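Side-chain contact in HupZ (Streptococcus sp. 'group A', PDB 5ESC), which degrades heme in vitro as a dimeric split-barrel enzyme of the pyridoxamine 5'-phosphate oxidase family: residues A[94-98]-A[99-103]. Sequence-based numbering, arbitrary orientation. Where two conformers were deposited one is given.
Sequences KKWAQ and GRMGV
A cation-pi stack of R100 on W96 and a turn held by backbone bonds to A97 O lie together at the end of helix 88-97, where the chain reverses at the protein surface and heads for strand 106-117. Two backbone bonds to A97 O hold the turn: it accepts R100 N at 2.7 Å from above its carbonyl plane and M101 N at 2.9 Å within it. Glycine suits position 99, because its positive phi of 91° would jam a side chain against the preceding carbonyl.

R100 then folds back over the helix end. Its chain, extended from CG to NE, crosses the indole at about a right angle, laying R100 CD over the six-membered ring, 3.4 Å from W96 CH2, and the guanidinium over the five-membered ring, with R100 CZ 3.7 Å from W96 NE1. The two planes are only 8° apart. In the guanidinium plane, R100 NH1 donates to a lone pair of W96 O at 2.8 Å, so W96 binds the arginine through both ring and backbone, which should limit the rotation of the guanidinium. With CG anti to the backbone N (chi1 -172°), the indole sits beside the W96 carbonyl carbon, and one arginine meets both ring face and carbonyl.

M101 SD lies at the ring edge, 4.0 Å from W96 CZ3, a Met-aromatic contact; M101 CE touches the same carbon near the ring plane, while M101 CG packs on A97 CB at 4.1 Å. A97, small and buried, lets the returning chain come close; N45 of strand 41-46 touches W96, A97 and M101.

R35 makes a second cation-pi contact with W96; the indole's negative pi faces would probably favour keeping both arginines near, while W96 O takes up part of R100's hydrogen-bonding capacity.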
loop_
_atom_site.group_PDB
_atom_site.type_symbol
_atom_site.label_atom_id
_atom_site.label_comp_id
_atom_site.label_asym_id
_atom_site.label_seq_id
_atom_site.Cartn_x
_atom_site.Cartn_y
_atom_site.Cartn_z
ATOM N N LYS A 94 8.113 17.261 -15.722
ATOM C CA LYS A 94 8.177 17.115 -17.189
ATOM C C LYS A 94 9.606 16.806 -17.692
ATOM O O LYS A 94 10.003 15.913 -18.450
ATOM C CB LYS A 94 7.784 18.431 -17.804
ATOM C CG LYS A 94 6.325 18.587 -17.988
ATOM C CD LYS A 94 6.055 19.451 -19.222
ATOM C CE LYS A 94 5.723 20.826 -18.804
ATOM N NZ LYS A 94 6.325 21.994 -19.494
ATOM N N LYS A 95 10.435 17.595 -17.085
ATOM C CA LYS A 95 11.842 17.483 -17.329
ATOM C C LYS A 95 12.436 16.146 -16.900
ATOM O O LYS A 95 13.080 15.459 -17.686
ATOM C CB LYS A 95 12.593 18.575 -16.578
ATOM C CG LYS A 95 14.109 18.595 -16.783
ATOM C CD LYS A 95 14.434 18.849 -18.297
ATOM C CE LYS A 95 15.940 19.094 -18.643
ATOM N NZ LYS A 95 16.212 19.103 -20.111
ATOM N N TRP A 96 12.116 15.739 -15.661
ATOM C CA TRP A 96 12.447 14.432 -15.155
ATOM C C TRP A 96 11.964 13.270 -16.004
ATOM O O TRP A 96 12.622 12.223 -16.096
ATOM C CB TRP A 96 11.912 14.279 -13.724
ATOM C CG TRP A 96 12.305 13.129 -13.019
ATOM C CD1 TRP A 96 13.373 13.014 -12.173
ATOM C CD2 TRP A 96 11.642 11.844 -13.000
ATOM N NE1 TRP A 96 13.431 11.756 -11.657
ATOM C CE2 TRP A 96 12.390 11.008 -12.151
ATOM C CE3 TRP A 96 10.497 11.328 -13.626
ATOM C CZ2 TRP A 96 12.001 9.670 -11.872
ATOM C CZ3 TRP A 96 10.143 10.019 -13.400
ATOM C CH2 TRP A 96 10.902 9.183 -12.540
ATOM N N ALA A 97 10.803 13.419 -16.616
ATOM C CA ALA A 97 10.202 12.345 -17.399
ATOM C C ALA A 97 10.996 11.993 -18.698
ATOM O O ALA A 97 10.890 10.896 -19.232
ATOM C CB ALA A 97 8.801 12.726 -17.760
ATOM N N GLN A 98 11.772 12.941 -19.157
ATOM C CA GLN A 98 12.461 12.842 -20.459
ATOM C C GLN A 98 13.528 11.766 -20.421
ATOM O O GLN A 98 14.438 11.835 -19.575
ATOM C CB GLN A 98 13.091 14.175 -20.761
ATOM C CG GLN A 98 12.059 15.200 -21.209
ATOM C CD GLN A 98 12.651 16.569 -21.405
ATOM O OE1 GLN A 98 13.856 16.758 -21.297
ATOM N NE2 GLN A 98 11.805 17.537 -21.663
ATOM N N GLY A 99 13.359 10.725 -21.228
ATOM C CA GLY A 99 14.222 9.566 -21.198
ATOM C C GLY A 99 13.701 8.509 -20.252
ATOM O O GLY A 99 14.302 7.441 -20.140
ATOM N N ARG A 100 12.588 8.761 -19.544
ATOM C CA ARG A 100 12.094 7.779 -18.577
ATOM C C ARG A 100 10.693 7.323 -18.887
ATOM O O ARG A 100 10.432 6.134 -18.812
ATOM C CB ARG A 100 12.132 8.291 -17.113
ATOM C CG ARG A 100 13.474 8.592 -16.476
ATOM C CD ARG A 100 13.324 8.911 -14.969
ATOM N NE ARG A 100 14.609 9.088 -14.284
ATOM C CZ ARG A 100 15.392 10.165 -14.350
ATOM N NH1 ARG A 100 15.043 11.239 -15.046
ATOM N NH2 ARG A 100 16.547 10.191 -13.693
ATOM N N MET A 101 9.758 8.229 -19.164
ATOM C CA MET A 101 8.363 7.832 -19.422
ATOM C C MET A 101 7.730 8.887 -20.294
ATOM O O MET A 101 8.410 9.791 -20.721
ATOM C CB MET A 101 7.647 7.628 -18.060
ATOM C CG MET A 101 7.909 8.749 -17.064
ATOM S SD MET A 101 7.017 8.556 -15.490
ATOM C CE MET A 101 7.833 7.141 -14.780
ATOM N N GLY A 102 6.447 8.810 -20.580
ATOM C CA GLY A 102 5.727 9.896 -21.296
ATOM C C GLY A 102 5.634 11.230 -20.498
ATOM O O GLY A 102 6.034 11.330 -19.325
ATOM N N VAL A 103 5.142 12.238 -21.175
ATOM C CA VAL A 103 4.942 13.573 -20.623
ATOM C C VAL A 103 3.888 13.493 -19.501
ATOM O O VAL A 103 2.829 12.935 -19.700
ATOM C CB VAL A 103 4.430 14.534 -21.668
ATOM C CG1 VAL A 103 4.405 15.954 -21.114
ATOM C CG2 VAL A 103 5.321 14.441 -22.933
#